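Local coordinates for DotU family type IV/VI secretion system protein (Acinetobacter baumannii, PDB 6Y4R), which probably forms part of the membrane complex of the type VI secretion system, as the cytoplasmic domain of its component TssL, at residues D6-G11 / N39-Q44; I55-Y60 / K116-A121; E68-Q73 / N80-W85; Q103-L108 / G135-E140. All coordinates share one frame; numbering follows the deposited sequence.

Contact 1 (D6-G11 / N39-Q44)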
# COMPACT_ATOMS: atom_id res chain seq x y z
N ASP A 6 -10.05 6.45 -3.65
CA ASP A 6 -10.62 6.51 -5.00
C ASP A 6 -9.58 6.91 -6.06
O ASP A 6 -9.69 6.46 -7.22
CB ASP A 6 -11.82 7.47 -5.04
CG ASP A 6 -12.95 7.05 -4.08
OD1 ASP A 6 -13.22 5.83 -3.96
OD2 ASP A 6 -13.61 7.94 -3.50
N LEU A 7 -8.59 7.73 -5.71
CA LEU A 7 -7.54 8.07 -6.68
C LEU A 7 -6.60 6.90 -6.93
O LEU A 7 -6.08 6.75 -8.04
CB LEU A 7 -6.74 9.28 -6.20
CG LEU A 7 -7.44 10.61 -5.98
CD1 LEU A 7 -6.47 11.58 -5.35
CD2 LEU A 7 -7.95 11.16 -7.31
N LEU A 8 -6.42 6.03 -5.93
CA LEU A 8 -5.66 4.79 -6.04
C LEU A 8 -6.50 3.62 -6.53
O LEU A 8 -6.04 2.47 -6.48
CB LEU A 8 -5.04 4.45 -4.69
CG LEU A 8 -3.94 5.34 -4.14
CD1 LEU A 8 -3.74 4.97 -2.68
CD2 LEU A 8 -2.67 5.09 -4.95
N HIS A 9 -7.73 3.90 -7.00
CA HIS A 9 -8.63 2.83 -7.42
C HIS A 9 -8.01 1.99 -8.53
O HIS A 9 -8.15 0.76 -8.54
CB HIS A 9 -9.96 3.44 -7.90
CG HIS A 9 -10.94 2.47 -8.45
ND1 HIS A 9 -11.46 2.59 -9.72
CD2 HIS A 9 -11.57 1.40 -7.90
CE1 HIS A 9 -12.34 1.61 -9.94
NE2 HIS A 9 -12.42 0.87 -8.85
N ASP A 10 -7.32 2.62 -9.48
CA ASP A 10 -6.69 1.86 -10.57
C ASP A 10 -5.51 1.03 -10.06
O ASP A 10 -5.31 -0.10 -10.52
CB ASP A 10 -6.22 2.81 -11.68
CG ASP A 10 -7.37 3.34 -12.54
OD1 ASP A 10 -8.51 2.80 -12.46
OD2 ASP A 10 -7.12 4.28 -13.33
N GLY A 11 -4.72 1.57 -9.13
CA GLY A 11 -3.58 0.83 -8.60
C GLY A 11 -3.98 -0.34 -7.72
O GLY A 11 -3.36 -1.41 -7.79
N ASN A 39 2.39 8.44 -10.39
CA ASN A 39 2.52 9.84 -10.79
C ASN A 39 1.17 10.44 -11.16
O ASN A 39 0.89 11.59 -10.81
CB ASN A 39 3.52 9.98 -11.93
CG ASN A 39 4.93 9.58 -11.52
OD1 ASN A 39 5.62 8.87 -12.26
ND2 ASN A 39 5.32 9.93 -10.29
N ARG A 40 0.33 9.70 -11.91
CA ARG A 40 -1.06 10.10 -12.10
C ARG A 40 -1.74 10.40 -10.77
O ARG A 40 -2.40 11.43 -10.61
CB ARG A 40 -1.86 9.01 -12.81
CG ARG A 40 -1.38 8.64 -14.15
CD ARG A 40 -2.39 8.89 -15.22
NE ARG A 40 -1.85 8.45 -16.50
CZ ARG A 40 -2.25 8.91 -17.68
NH1 ARG A 40 -3.20 9.83 -17.76
NH2 ARG A 40 -1.68 8.44 -18.79
N PHE A 41 -1.62 9.47 -9.83
CA PHE A 41 -2.21 9.65 -8.51
C PHE A 41 -1.68 10.89 -7.82
O PHE A 41 -2.43 11.60 -7.15
CB PHE A 41 -1.96 8.41 -7.63
CG PHE A 41 -2.01 8.68 -6.16
CD1 PHE A 41 -0.89 8.46 -5.39
CD2 PHE A 41 -3.17 9.07 -5.53
CE1 PHE A 41 -0.92 8.68 -4.02
CE2 PHE A 41 -3.19 9.29 -4.14
CZ PHE A 41 -2.08 9.08 -3.40
N GLU A 42 -0.41 11.21 -8.02
CA GLU A 42 0.15 12.35 -7.31
C GLU A 42 -0.31 13.65 -7.95
O GLU A 42 -0.92 14.49 -7.28
CB GLU A 42 1.67 12.19 -7.27
CG GLU A 42 2.48 13.24 -6.60
CD GLU A 42 3.80 12.63 -6.19
OE1 GLU A 42 3.79 11.41 -5.89
OE2 GLU A 42 4.83 13.33 -6.17
N GLN A 43 -0.09 13.80 -9.26
CA GLN A 43 -0.64 14.94 -10.02
C GLN A 43 -2.11 15.20 -9.71
O GLN A 43 -2.52 16.36 -9.55
CB GLN A 43 -0.44 14.69 -11.52
CG GLN A 43 -1.58 15.17 -12.41
CD GLN A 43 -1.54 14.56 -13.79
OE1 GLN A 43 -0.87 13.54 -14.02
NE2 GLN A 43 -2.25 15.18 -14.72
N GLN A 44 -2.93 14.14 -9.61
CA GLN A 44 -4.35 14.34 -9.34
C GLN A 44 -4.60 14.69 -7.88
O GLN A 44 -5.47 15.52 -7.58
CB GLN A 44 -5.15 13.09 -9.72
CG GLN A 44 -5.23 12.80 -11.20
CD GLN A 44 -6.21 11.68 -11.50
OE1 GLN A 44 -6.60 10.93 -10.59
NE2 GLN A 44 -6.63 11.57 -12.76
O HOH W 1 -5.13 8.74 -9.71

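Contact 2 (I55-Y60 / K116-A121)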
# COMPACT_ATOMS: atom_id res chain seq x y z
N ILE A 55 -0.23 12.71 0.33
CA ILE A 55 0.18 12.12 -0.95
C ILE A 55 1.37 11.20 -0.74
O ILE A 55 1.40 10.06 -1.24
CB ILE A 55 0.51 13.23 -1.97
CG1 ILE A 55 -0.73 14.00 -2.44
CG2 ILE A 55 1.27 12.64 -3.19
CD1 ILE A 55 -0.41 15.44 -2.83
N HIS A 56 2.37 11.69 -0.00
CA HIS A 56 3.60 10.93 0.26
C HIS A 56 3.28 9.62 0.98
O HIS A 56 3.81 8.56 0.63
CB HIS A 56 4.56 11.79 1.09
CG HIS A 56 5.83 11.12 1.52
ND1 HIS A 56 6.98 11.16 0.77
CD2 HIS A 56 6.12 10.38 2.62
CE1 HIS A 56 7.94 10.49 1.40
NE2 HIS A 56 7.44 10.00 2.52
N ASP A 57 2.41 9.67 1.99
CA ASP A 57 2.16 8.48 2.80
C ASP A 57 1.21 7.50 2.13
O ASP A 57 1.33 6.30 2.37
CB ASP A 57 1.63 8.84 4.18
CG ASP A 57 2.67 9.55 5.04
OD1 ASP A 57 2.28 10.29 5.98
OD2 ASP A 57 3.87 9.37 4.77
N ALA A 58 0.28 7.97 1.29
CA ALA A 58 -0.55 7.05 0.53
C ALA A 58 0.28 6.29 -0.50
O ALA A 58 0.19 5.06 -0.60
CB ALA A 58 -1.68 7.82 -0.16
N LYS A 59 1.13 6.99 -1.23
CA LYS A 59 2.02 6.30 -2.15
C LYS A 59 2.98 5.36 -1.42
O LYS A 59 3.31 4.28 -1.92
CB LYS A 59 2.78 7.32 -3.00
CG LYS A 59 4.03 6.77 -3.63
CD LYS A 59 4.31 7.44 -4.95
CE LYS A 59 5.13 8.69 -4.80
NZ LYS A 59 4.96 9.51 -6.04
N TYR A 60 3.46 5.75 -0.22
CA TYR A 60 4.38 4.89 0.53
C TYR A 60 3.71 3.58 0.92
O TYR A 60 4.30 2.50 0.79
CB TYR A 60 4.89 5.63 1.77
CG TYR A 60 5.82 4.80 2.64
CD1 TYR A 60 5.32 3.90 3.58
CD2 TYR A 60 7.20 4.91 2.51
CE1 TYR A 60 6.17 3.12 4.35
CE2 TYR A 60 8.06 4.15 3.28
CZ TYR A 60 7.54 3.25 4.20
OH TYR A 60 8.41 2.49 4.97
N LYS A 116 -8.97 13.07 12.57
CA LYS A 116 -9.76 13.67 11.50
C LYS A 116 -8.90 14.42 10.50
O LYS A 116 -9.21 14.43 9.30
CB LYS A 116 -10.81 14.61 12.10
CG LYS A 116 -11.72 15.30 11.08
CD LYS A 116 -12.68 14.31 10.41
CE LYS A 116 -13.65 15.01 9.43
NZ LYS A 116 -14.55 14.07 8.66
N GLU A 117 -7.83 15.06 10.96
CA GLU A 117 -7.00 15.88 10.09
C GLU A 117 -6.21 15.08 9.07
O GLU A 117 -5.76 15.66 8.08
CB GLU A 117 -6.07 16.77 10.91
CG GLU A 117 -6.80 17.77 11.82
CD GLU A 117 -6.61 17.54 13.31
OE1 GLU A 117 -5.51 17.09 13.70
OE2 GLU A 117 -7.54 17.85 14.08
N ARG A 118 -5.92 13.80 9.34
CA ARG A 118 -5.23 12.98 8.35
C ARG A 118 -6.00 11.71 8.01
O ARG A 118 -5.40 10.71 7.59
CB ARG A 118 -3.81 12.67 8.79
CG ARG A 118 -3.05 13.95 9.11
CD ARG A 118 -1.80 14.15 8.32
NE ARG A 118 -0.71 13.23 8.59
CZ ARG A 118 -0.00 12.60 7.66
NH1 ARG A 118 1.00 11.83 8.04
NH2 ARG A 118 -0.32 12.74 6.38
N LEU A 119 -7.34 11.78 8.09
CA LEU A 119 -8.20 10.62 7.91
C LEU A 119 -8.19 10.11 6.48
O LEU A 119 -8.45 8.92 6.25
CB LEU A 119 -9.63 10.95 8.34
CG LEU A 119 -10.80 10.06 7.89
CD1 LEU A 119 -10.82 8.76 8.64
CD2 LEU A 119 -12.11 10.81 8.13
N ALA A 120 -7.92 10.98 5.50
CA ALA A 120 -7.79 10.50 4.13
C ALA A 120 -6.58 9.57 4.01
O ALA A 120 -6.67 8.51 3.39
CB ALA A 120 -7.68 11.66 3.14
N ALA A 121 -5.45 9.96 4.60
CA ALA A 121 -4.30 9.06 4.60
C ALA A 121 -4.59 7.78 5.38
O ALA A 121 -4.21 6.69 4.95
CB ALA A 121 -3.08 9.76 5.22

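Contact 3 (E68-Q73 / N80-W85)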
# COMPACT_ATOMS: atom_id res chain seq x y z
N GLU A 68 5.15 -6.43 -1.05
CA GLU A 68 5.03 -7.66 -0.26
C GLU A 68 4.03 -8.63 -0.86
O GLU A 68 4.18 -9.85 -0.68
CB GLU A 68 4.69 -7.34 1.19
CG GLU A 68 4.11 -8.52 1.98
CD GLU A 68 3.64 -8.17 3.39
OE1 GLU A 68 4.46 -7.63 4.16
OE2 GLU A 68 2.46 -8.41 3.74
N THR A 69 3.02 -8.13 -1.55
CA THR A 69 2.11 -9.01 -2.28
C THR A 69 2.89 -9.85 -3.29
O THR A 69 2.67 -11.06 -3.42
CB THR A 69 1.04 -8.18 -2.98
OG1 THR A 69 0.27 -7.47 -2.01
CG2 THR A 69 0.13 -9.05 -3.80
N ILE A 70 3.80 -9.20 -4.02
CA ILE A 70 4.58 -9.88 -5.06
C ILE A 70 5.61 -10.82 -4.45
O ILE A 70 5.76 -11.96 -4.89
CB ILE A 70 5.24 -8.84 -5.98
CG1 ILE A 70 4.18 -8.22 -6.89
CG2 ILE A 70 6.40 -9.48 -6.75
CD1 ILE A 70 4.68 -7.08 -7.70
N VAL A 71 6.36 -10.36 -3.45
CA VAL A 71 7.46 -11.16 -2.93
C VAL A 71 6.98 -12.38 -2.11
O VAL A 71 7.70 -13.38 -2.04
CB VAL A 71 8.44 -10.25 -2.15
CG1 VAL A 71 7.90 -9.85 -0.74
CG2 VAL A 71 9.82 -10.87 -2.07
N THR A 72 5.79 -12.33 -1.51
CA THR A 72 5.27 -13.44 -0.70
C THR A 72 4.69 -14.57 -1.54
O THR A 72 4.42 -15.66 -1.01
CB THR A 72 4.22 -12.96 0.32
OG1 THR A 72 3.24 -12.13 -0.34
CG2 THR A 72 4.89 -12.18 1.44
N GLN A 73 4.42 -14.32 -2.81
CA GLN A 73 3.83 -15.32 -3.67
C GLN A 73 4.67 -16.59 -3.72
O GLN A 73 5.87 -16.54 -3.98
CB GLN A 73 3.66 -14.74 -5.07
CG GLN A 73 2.58 -13.70 -5.17
CD GLN A 73 1.24 -14.17 -4.59
OE1 GLN A 73 0.53 -13.38 -3.97
NE2 GLN A 73 0.86 -15.42 -4.86
N ASN A 80 9.11 -15.58 -12.53
CA ASN A 80 9.73 -14.54 -13.35
C ASN A 80 9.33 -13.13 -12.95
O ASN A 80 10.15 -12.22 -13.07
CB ASN A 80 9.43 -14.74 -14.85
CG ASN A 80 10.05 -16.00 -15.41
OD1 ASN A 80 11.09 -16.47 -14.93
ND2 ASN A 80 9.43 -16.55 -16.46
N LEU A 81 8.12 -12.93 -12.43
CA LEU A 81 7.76 -11.59 -11.98
C LEU A 81 8.50 -11.23 -10.71
O LEU A 81 8.91 -10.07 -10.53
CB LEU A 81 6.25 -11.47 -11.78
CG LEU A 81 5.76 -10.31 -10.91
CD1 LEU A 81 5.89 -8.98 -11.64
CD2 LEU A 81 4.30 -10.58 -10.59
N GLN A 82 8.71 -12.21 -9.83
CA GLN A 82 9.49 -11.96 -8.62
C GLN A 82 10.95 -11.70 -8.97
O GLN A 82 11.57 -10.79 -8.41
CB GLN A 82 9.34 -13.14 -7.66
CG GLN A 82 7.87 -13.34 -7.19
CD GLN A 82 7.66 -14.61 -6.38
OE1 GLN A 82 8.18 -15.67 -6.71
NE2 GLN A 82 6.88 -14.51 -5.32
N ASN A 83 11.51 -12.45 -9.92
CA ASN A 83 12.92 -12.27 -10.26
C ASN A 83 13.21 -10.93 -10.92
O ASN A 83 14.33 -10.42 -10.80
CB ASN A 83 13.41 -13.39 -11.16
CG ASN A 83 13.74 -14.65 -10.39
OD1 ASN A 83 14.16 -14.59 -9.23
ND2 ASN A 83 13.63 -15.79 -11.07
N SER A 84 12.26 -10.38 -11.68
CA SER A 84 12.48 -9.04 -12.20
C SER A 84 12.21 -7.97 -11.14
O SER A 84 12.86 -6.92 -11.12
CB SER A 84 11.66 -8.82 -13.48
OG SER A 84 10.30 -8.61 -13.21
N TRP A 85 11.27 -8.22 -10.22
CA TRP A 85 10.92 -7.21 -9.24
C TRP A 85 12.02 -7.03 -8.20
O TRP A 85 12.32 -5.90 -7.79
CB TRP A 85 9.60 -7.57 -8.57
CG TRP A 85 8.87 -6.41 -7.94
CD1 TRP A 85 8.90 -6.03 -6.62
CD2 TRP A 85 7.98 -5.50 -8.60
NE1 TRP A 85 8.07 -4.94 -6.43
CE2 TRP A 85 7.50 -4.60 -7.63
CE3 TRP A 85 7.52 -5.37 -9.92
CZ2 TRP A 85 6.61 -3.57 -7.93
CZ3 TRP A 85 6.64 -4.35 -10.22
CH2 TRP A 85 6.20 -3.46 -9.24

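Contact 4 (Q103-L108 / G135-E140)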
# COMPACT_ATOMS: atom_id res chain seq x y z
N GLN A 103 7.99 0.47 9.49
CA GLN A 103 7.71 1.90 9.42
C GLN A 103 6.30 2.19 8.90
O GLN A 103 5.75 3.25 9.20
CB GLN A 103 8.78 2.57 8.58
CG GLN A 103 8.62 4.05 8.43
CD GLN A 103 9.89 4.68 8.00
OE1 GLN A 103 9.88 5.71 7.33
NE2 GLN A 103 11.00 4.08 8.39
N PHE A 104 5.70 1.26 8.17
CA PHE A 104 4.27 1.37 7.84
C PHE A 104 3.44 1.53 9.11
O PHE A 104 2.45 2.26 9.13
CB PHE A 104 3.86 0.14 7.02
CG PHE A 104 2.39 0.03 6.70
CD1 PHE A 104 1.44 -0.26 7.68
CD2 PHE A 104 1.96 0.14 5.38
CE1 PHE A 104 0.09 -0.40 7.36
CE2 PHE A 104 0.59 0.00 5.05
CZ PHE A 104 -0.33 -0.27 6.05
N PHE A 105 3.85 0.84 10.19
CA PHE A 105 3.10 0.86 11.44
C PHE A 105 3.44 2.04 12.32
O PHE A 105 2.59 2.43 13.13
CB PHE A 105 3.28 -0.48 12.16
CG PHE A 105 2.63 -1.65 11.43
CD1 PHE A 105 1.24 -1.75 11.36
CD2 PHE A 105 3.39 -2.61 10.78
CE1 PHE A 105 0.62 -2.78 10.69
CE2 PHE A 105 2.78 -3.65 10.10
CZ PHE A 105 1.39 -3.74 10.05
N GLU A 106 4.65 2.61 12.20
CA GLU A 106 4.97 3.89 12.84
C GLU A 106 4.13 5.02 12.25
O GLU A 106 3.55 5.82 12.99
CB GLU A 106 6.45 4.19 12.66
CG GLU A 106 7.33 3.06 13.13
CD GLU A 106 8.73 3.51 13.51
OE1 GLU A 106 9.37 2.85 14.38
OE2 GLU A 106 9.24 4.48 12.90
N ILE A 107 4.06 5.08 10.91
CA ILE A 107 3.24 6.08 10.22
C ILE A 107 1.76 5.87 10.54
O ILE A 107 0.98 6.83 10.66
CB ILE A 107 3.52 6.04 8.70
CG1 ILE A 107 5.03 6.26 8.43
CG2 ILE A 107 2.64 7.05 7.97
CD1 ILE A 107 5.48 6.12 6.98
N LEU A 108 1.35 4.62 10.68
CA LEU A 108 -0.05 4.37 11.00
C LEU A 108 -0.39 4.91 12.38
O LEU A 108 -1.44 5.54 12.55
CB LEU A 108 -0.34 2.87 10.92
CG LEU A 108 -1.72 2.38 11.36
CD1 LEU A 108 -2.74 2.74 10.29
CD2 LEU A 108 -1.69 0.89 11.59
N GLY A 135 3.45 -6.92 6.87
CA GLY A 135 4.68 -6.31 7.35
C GLY A 135 5.30 -7.11 8.47
O GLY A 135 5.54 -8.31 8.37
N LYS A 136 5.58 -6.39 9.54
CA LYS A 136 6.29 -6.94 10.69
C LYS A 136 5.48 -7.96 11.47
O LYS A 136 6.06 -8.79 12.19
CB LYS A 136 6.75 -5.75 11.54
CG LYS A 136 7.04 -6.01 12.97
CD LYS A 136 6.79 -4.76 13.81
CE LYS A 136 5.32 -4.34 13.73
NZ LYS A 136 5.05 -3.13 14.58
N TYR A 137 4.16 -7.97 11.29
CA TYR A 137 3.26 -8.91 11.96
C TYR A 137 3.27 -10.29 11.34
O TYR A 137 2.61 -11.19 11.89
CB TYR A 137 1.84 -8.37 11.95
CG TYR A 137 1.62 -7.22 12.88
CD1 TYR A 137 1.88 -5.92 12.48
CD2 TYR A 137 1.17 -7.42 14.17
CE1 TYR A 137 1.69 -4.85 13.33
CE2 TYR A 137 0.98 -6.36 15.03
CZ TYR A 137 1.23 -5.08 14.59
OH TYR A 137 1.05 -4.01 15.42
N ARG A 138 3.96 -10.48 10.22
CA ARG A 138 4.00 -11.79 9.56
C ARG A 138 4.75 -12.83 10.40
O ARG A 138 4.36 -14.00 10.41
CB ARG A 138 4.63 -11.65 8.17
CG ARG A 138 4.67 -12.96 7.38
CD ARG A 138 5.03 -12.80 5.89
NE ARG A 138 4.12 -11.89 5.20
CZ ARG A 138 3.00 -12.27 4.59
NH1 ARG A 138 2.64 -13.55 4.61
NH2 ARG A 138 2.22 -11.37 4.00
N ILE A 139 5.80 -12.42 11.11
CA ILE A 139 6.59 -13.34 11.94
C ILE A 139 6.14 -13.30 13.40
O ILE A 139 6.18 -14.33 14.08
CB ILE A 139 8.10 -13.07 11.80
CG1 ILE A 139 8.43 -11.57 11.73
CG2 ILE A 139 8.67 -13.84 10.60
CD1 ILE A 139 8.47 -10.87 13.07
N GLU A 140 5.71 -12.15 13.90
CA GLU A 140 5.01 -12.12 15.18
C GLU A 140 3.66 -12.83 15.05
O GLU A 140 3.23 -13.25 13.97
CB GLU A 140 4.79 -10.68 15.64
CG GLU A 140 6.06 -9.97 16.04
CD GLU A 140 5.99 -8.47 15.84
OE1 GLU A 140 5.01 -7.83 16.29
OE2 GLU A 140 6.92 -7.93 15.23

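Contact 1 (D6-G11 / N39-Q44)
The break between helix 4-7 and helix 9-19 rests against helix 27-47 of this all-helical domain, with L7 and L8 on one side and F41 and Q44 on the other. L8 leaves helical geometry and serves as the N-cap residue of the next helix. The two consecutive leucines reach the same phenyl ring from different directions. L7 comes in at the ring's edge: its CB lies near the ring plane, 3.6 Å from F41 CD2. L8 instead approaches over a face. Its CD2 stands 3.8 Å from the F41 ring centroid and only 12° off the ring normal, a CH-pi contact centred on the ring, while its CG is 4.0 Å from F41 CE2. With CG anti to the backbone N (chi1 157°), the F41 ring lies where both leucines meet it.

On the more exposed side, L7 CD2 packs 3.6 Å from Q44 OE1, the amide being delivered by an extended chain beyond CG. A water gives this side its polar link, donating to L7 O and to Q44 OE1 over 2.8 Å each. The carbonyl at the end of the first short helix is thereby tied indirectly to helix 27-47; no direct hydrogen bond joins the two segments.

Beyond the pair, F41 also packs on A58 and K59 of helix 52-71, which puts its ring among three parts of the fold. L7 reaches A45 further along helix 27-47, together with I2 and L48 from loops.

Contact 2 (I55-Y60 / K116-A121)
R118 NH1 donates to D57 OD1 across 2.9 Å, a charged link between helix 52-71 and the start of helix 119-130 in this helical bundle. The N-H points almost straight at its acceptor, with an angle of 170° at the hydrogen. OD1 lies in the guanidinium plane, at the edge of the group, and is met nearly along its C-O axis. The carboxylate and guanidinium planes stand 50° apart. One N-H meets one oxygen here: R118 NH2 is 3.6 Å from the same D57 OD1 and spends its own bond elsewhere.

That other bond is a salt bridge to D54 OD1, three residues before D57 on helix 52-71. One guanidinium thus spans two carboxylates spaced by roughly a turn, which fixes its rotation and probably offsets their negative charge. R118 gets there from the N-cap position of helix 119-130, as the third residue of the type I turn K116-L119; its chain bends at chi2 (-122°) and again at chi3 to bring the guanidinium across to the aspartates.

Helix 100-114 supplies apolar neighbours, L111 beside R118 and I107 beside D57. The methyl of A121 also points toward helix 52-71, where it meets D54. On the D57 side OD1 is the near oxygen, and the carboxylate carbon, D57 CG, stands 4.1 Å from R118 NH1.

Contact 3 (E68-Q73 / N80-W85)
Segment 68-73 lies nearest helix 79-85 at V71 and Q82, their CA atoms 6.1 Å apart. Q82 makes the polar link. Its chain is extended beyond CG, and the terminal NE2 divides its two hydrogens between two backbone carbonyls of the other segment. One goes to I70 O at 2.8 Å, nearly straight at the hydrogen (172°) and almost in line with the C=O bond. The other goes to Q73 O at 2.6 Å, with the donor tilted 20° from that carbonyl's plane. Both acceptors lie close to the plane of the Q82 amide, so the pair of bonds fixes the rotation of the amide and supports NE2 as the end facing the carbonyls. The CB of Q73 sits alongside NE2.

This belongs to a helix-loop-helix unit, in which helix 52-71 gives way to a short connection and then to helix 79-85; the glutamine ties one carbonyl from the final helical part (I70) and one from the connection (Q73) to the helix that follows. Beneath the amide lies an apolar layer built round I70. With CG1 beside the backbone N (chi1 -74°) and the chain straight beyond, I70 CD1 is carried over one face of the W85 indole, 3.8 Å from the centroid of the six-membered ring. The other branch, CG2, touches W85 CG at 4.1 Å and L81 CG at 4.3 Å.

W85 has a further tie to helix 52-71, since its NE1 is hydrogen-bonded to D67 OD1. F30 and R31 of helix 27-47 also pack on the indole, and I18 of helix 9-19 reaches I70.

Contact 4 (Q103-L108 / G135-E140)
F105 and Y137 meet as an edge-to-face pair, joining helix 100-114 to the loop between helix 119-130 and helix 143-159. F105 has the most surface buried here, Y137 and K136 rather less. The tyrosine presents the edge and the phenylalanine the face: ring centroids are 4.6 Å apart and the planes stand at 72°. Y137 CE1 is set over the middle of the F105 ring, 3.4 Å above its plane, and CD1 of the same edge comes 3.3 Å from F105 CZ. On the opposite face of that phenyl lies F104 CD1, so both faces are occupied.

F105 reaches this position with CG beside its backbone N, chi1 -68°, which sends the ring off the helix toward the loop. The end of K136 comes obliquely to the ring: a bend at chi3 (62°) brings CE to 3.9 Å from F105 CD2 and NZ to 4.0 Å from F105 CB. At the ring's edge, CA of G135 lies 4.3 Å from F105 CE2.

L129 of helix 119-130 and L148 of helix 143-159 also pack on F105, and L148 touches Y137 too, so the aromatic pair sits where several helices meet. No hydrogen bond crosses between the two segments, though a backbone one joins K136 to G101 of the same helix 100-114. Between these side chains cohesion probably comes mainly from dispersion and from the C-H edge of the tyrosine facing the pi cloud of F105, the lysine contributing its CE methylene, with NZ close by.

Helix 52-71 ties the set together: it carries one side of contacts 2 and 3 and touches the others. Contacts 1 and 2 adjoin, centres 13 Å apart, with E42 CG 3.7 Å from I55 CG2. Contact 2 meets contact 4, about 17 Å away between centres, where Y60 OH lies 3.6 Å from Q103 CB. Contacts 3 and 4 are linked by E68, whose OE2 forms a salt bridge with R138 NH2 at 3.0 Å. Contacts 2 and 3 lie on opposite sides of the chain's centre, about 26 Å apart between centres, and do not touch; contacts 1 and 4 are likewise separate.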